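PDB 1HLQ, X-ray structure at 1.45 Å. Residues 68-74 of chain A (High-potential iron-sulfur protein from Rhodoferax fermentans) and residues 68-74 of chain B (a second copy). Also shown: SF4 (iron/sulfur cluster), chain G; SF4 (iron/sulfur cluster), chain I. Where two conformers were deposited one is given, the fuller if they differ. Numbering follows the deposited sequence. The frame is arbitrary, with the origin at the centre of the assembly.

Chain A (68-74) CSAWAKK
Chain B, residues 68-74: CSAWAKK

Residues 68-74 of two copies of a high-potential iron-sulfur protein meet as irregular chain, without helix or strand, running nearly antiparallel (164° between the CA 69-to-73 directions). Each begins with a type I beta turn, A:Cys68 to A:Trp71 and B:Cys68 to B:Trp71, closed by the hydrogen bonds A:Trp71 N to A:Cys68 O and B:Trp71 N to B:Cys68 O, both 3.0 Å. Phi/psi, chain A then B, are -147/169 and -145/167 at A:Cys68 and B:Cys68, -65/-19 and -64/-16 at A:Ser69 and B:Ser69, -82/3 and -87/6 at A:Ala70 and B:Ala70. From the last turn residue on the backbone extends: -42/123 and -43/126 at A:Trp71 and B:Trp71, -116/114 and -119/107 at A:Ala72 and B:Ala72, -65/135 and -55/135 at A:Lys73 and B:Lys73, -67/142 and -73/152 at A:Lys74 and B:Lys74. The register sets A:Ala70 CA 4.4 Å from B:Ala72 CA; 316 Å² is buried in total.

At the centre the turns exchange CA-H...O contacts, A:Ala70 CA to B:Ala70 O at 3.3 Å and B:Ala70 CA to A:Ala70 O at 3.4 Å; a third joins B:Ala72 CA to A:Ser69 O at 3.5 Å. Such an approach suits alanine: the methyls point sideways and pack as A:Ala70 CB to B:Ala72 CB and A:Ala72 CB to B:Ala70 CB, both 4.1 Å.

A:Ser69 and B:Ser69, buried and the most covered (63 and 53 Å²), point toward the opposing stretch; a small side chain with a hydroxyl fits here and can reach the facing carbonyl directly or through water. A:Ser69 (chi1 t) donates the one direct hydrogen bond across the contact, OG to B:Lys73 O at 2.9 Å. B:Ser69 (chi1 p) leaves its OG 3.7 Å from A:Lys73 O, and water 3 bridges them, donating to A:Lys73 O (2.7 Å) and accepting from B:Ser69 OG (2.9 Å). Water 2 donates to A:Trp71 O (2.9 Å) and B:Ser69 O (2.7 Å), carbonyls that cannot bond each other, and accepts from A:Lys73 N (3.0 Å). Water 1 donates to A:Ser69 O (2.7 Å) and accepts from B:Lys73 N (3.0 Å).

At the start of each turn, A:Cys68 (chi1 86°) and B:Cys68 (chi1 83°) bind their own clusters, A:Cys68 SG to FE4 of chain G and B:Cys68 SG to FE4 of chain I, both 2.3 Å; A:Cys68 SG accepts from A:Ala70 N and B:Cys68 SG from B:Ala70 N, both 3.4 Å. A:Trp71 (chi1 t, chi2 88°) and B:Trp71 (chi1 t, chi2 83°) point away, each with its cluster's S3 at the ring edge. Lysines suit the periphery: A:Lys73 (chi1 t, chi2 -100°, chi3 t, chi4 p) and B:Lys73 (t throughout) start sideways and their ends lead away; A:Lys74 and B:Lys74 (chi1 m, then t) point away, exposed.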

# COMPACT_ATOMS: atom_id res chain seq x y z
N CYS A 68 -9.59 -3.14 -7.13
CA CYS A 68 -8.25 -2.66 -7.44
C CYS A 68 -7.40 -3.90 -7.76
O CYS A 68 -7.82 -5.03 -7.56
CB CYS A 68 -7.60 -1.77 -6.41
SG CYS A 68 -6.73 -2.69 -5.11
N SER A 69 -6.21 -3.63 -8.30
CA SER A 69 -5.35 -4.71 -8.79
C SER A 69 -4.87 -5.63 -7.70
O SER A 69 -4.42 -6.75 -8.01
CB SER A 69 -4.16 -4.01 -9.47
OG SER A 69 -3.25 -4.91 -10.05
N ALA A 70 -4.91 -5.24 -6.44
CA ALA A 70 -4.54 -6.07 -5.31
C ALA A 70 -5.66 -6.99 -4.86
O ALA A 70 -5.49 -7.67 -3.83
CB ALA A 70 -4.09 -5.19 -4.14
N TRP A 71 -6.81 -7.00 -5.56
CA TRP A 71 -7.91 -7.85 -5.14
C TRP A 71 -7.41 -9.22 -4.72
O TRP A 71 -6.74 -9.88 -5.52
CB TRP A 71 -8.96 -7.97 -6.25
CG TRP A 71 -10.10 -8.82 -5.80
CD1 TRP A 71 -11.21 -8.40 -5.12
CD2 TRP A 71 -10.25 -10.23 -5.99
NE1 TRP A 71 -12.03 -9.46 -4.84
CE2 TRP A 71 -11.47 -10.60 -5.38
CE3 TRP A 71 -9.46 -11.22 -6.61
CZ2 TRP A 71 -11.93 -11.91 -5.36
CZ3 TRP A 71 -9.94 -12.51 -6.59
CH2 TRP A 71 -11.16 -12.84 -5.98
N ALA A 72 -7.74 -9.60 -3.49
CA ALA A 72 -7.18 -10.81 -2.90
C ALA A 72 -8.24 -11.84 -2.62
O ALA A 72 -9.11 -11.60 -1.79
CB ALA A 72 -6.42 -10.39 -1.65
N LYS A 73 -8.18 -12.97 -3.32
CA LYS A 73 -9.14 -14.05 -3.10
C LYS A 73 -8.93 -14.58 -1.69
O LYS A 73 -7.79 -14.72 -1.25
CB LYS A 73 -8.94 -15.11 -4.18
CG LYS A 73 -10.03 -16.17 -4.30
CD LYS A 73 -9.60 -17.45 -3.61
CE LYS A 73 -10.54 -18.62 -3.92
NZ LYS A 73 -10.38 -19.10 -5.32
N LYS A 74 -10.00 -14.79 -0.95
CA LYS A 74 -9.87 -15.25 0.44
C LYS A 74 -9.32 -16.66 0.59
O LYS A 74 -9.64 -17.56 -0.19
CB LYS A 74 -11.26 -15.16 1.10
CG LYS A 74 -11.81 -13.74 1.06
CD LYS A 74 -13.26 -13.66 1.53
CE LYS A 74 -13.76 -12.23 1.43
NZ LYS A 74 -15.08 -12.06 2.09
N CYS B 68 2.01 -13.41 -3.09
CA CYS B 68 0.85 -13.59 -2.24
C CYS B 68 -0.41 -13.26 -3.07
O CYS B 68 -0.30 -12.75 -4.18
CB CYS B 68 0.79 -12.87 -0.91
SG CYS B 68 0.21 -11.17 -1.05
N SER B 69 -1.59 -13.62 -2.58
CA SER B 69 -2.81 -13.46 -3.36
C SER B 69 -3.18 -12.03 -3.69
O SER B 69 -3.99 -11.79 -4.60
CB SER B 69 -4.01 -14.14 -2.71
OG SER B 69 -4.29 -13.57 -1.45
N ALA B 70 -2.57 -11.08 -2.98
CA ALA B 70 -2.80 -9.66 -3.26
C ALA B 70 -1.87 -9.13 -4.34
O ALA B 70 -1.88 -7.93 -4.65
CB ALA B 70 -2.64 -8.80 -2.01
N TRP B 71 -1.07 -9.98 -4.98
CA TRP B 71 -0.15 -9.58 -6.03
C TRP B 71 -0.88 -8.60 -6.95
O TRP B 71 -1.92 -8.95 -7.51
CB TRP B 71 0.40 -10.77 -6.83
CG TRP B 71 1.32 -10.29 -7.93
CD1 TRP B 71 2.64 -9.98 -7.79
CD2 TRP B 71 0.94 -9.99 -9.27
NE1 TRP B 71 3.13 -9.53 -8.99
CE2 TRP B 71 2.12 -9.51 -9.92
CE3 TRP B 71 -0.23 -10.08 -10.00
CZ2 TRP B 71 2.13 -9.16 -11.26
CZ3 TRP B 71 -0.22 -9.74 -11.35
CH2 TRP B 71 0.96 -9.28 -11.95
N ALA B 72 -0.26 -7.44 -7.13
CA ALA B 72 -0.92 -6.35 -7.85
C ALA B 72 -0.18 -5.93 -9.09
O ALA B 72 0.92 -5.34 -9.02
CB ALA B 72 -1.00 -5.21 -6.84
N LYS B 73 -0.70 -6.29 -10.25
CA LYS B 73 -0.11 -5.91 -11.52
C LYS B 73 0.05 -4.39 -11.54
O LYS B 73 -0.86 -3.67 -11.13
CB LYS B 73 -0.97 -6.39 -12.69
CG LYS B 73 -0.39 -6.09 -14.06
CD LYS B 73 -1.30 -6.63 -15.16
CE LYS B 73 -0.70 -6.24 -16.51
NZ LYS B 73 -1.52 -6.79 -17.62
N LYS B 74 1.20 -3.93 -11.99
CA LYS B 74 1.44 -2.48 -12.02
C LYS B 74 0.67 -1.76 -13.11
O LYS B 74 0.33 -2.33 -14.14
CB LYS B 74 2.95 -2.25 -12.22
CG LYS B 74 3.77 -2.63 -11.00
CD LYS B 74 5.25 -2.51 -11.34
CE LYS B 74 6.06 -2.80 -10.08
NZ LYS B 74 7.51 -2.58 -10.31
FE1 SF4 G . -10.92 -3.19 -2.77
FE2 SF4 G . -9.31 -5.28 -2.02
FE3 SF4 G . -8.83 -2.79 -1.10
FE4 SF4 G . -8.40 -3.38 -3.71
S1 SF4 G . -7.28 -4.33 -1.93
S2 SF4 G . -9.50 -1.47 -2.92
S3 SF4 G . -10.09 -4.88 -4.16
S4 SF4 G . -10.70 -4.00 -0.61
FE1 SF4 I . 4.58 -9.70 -2.55
FE2 SF4 I . 2.76 -7.90 -3.46
FE3 SF4 I . 3.41 -7.92 -0.89
FE4 SF4 I . 1.95 -9.99 -1.93
S1 SF4 I . 1.26 -7.79 -1.83
S2 SF4 I . 3.86 -10.16 -0.70
S3 SF4 I . 2.87 -10.16 -4.01
S4 SF4 I . 4.85 -7.43 -2.54
O HOH W 1 -3.11 -8.06 -10.02
O HOH W 2 -6.24 -12.76 -5.65
O HOH W 3 -5.74 -15.50 0.24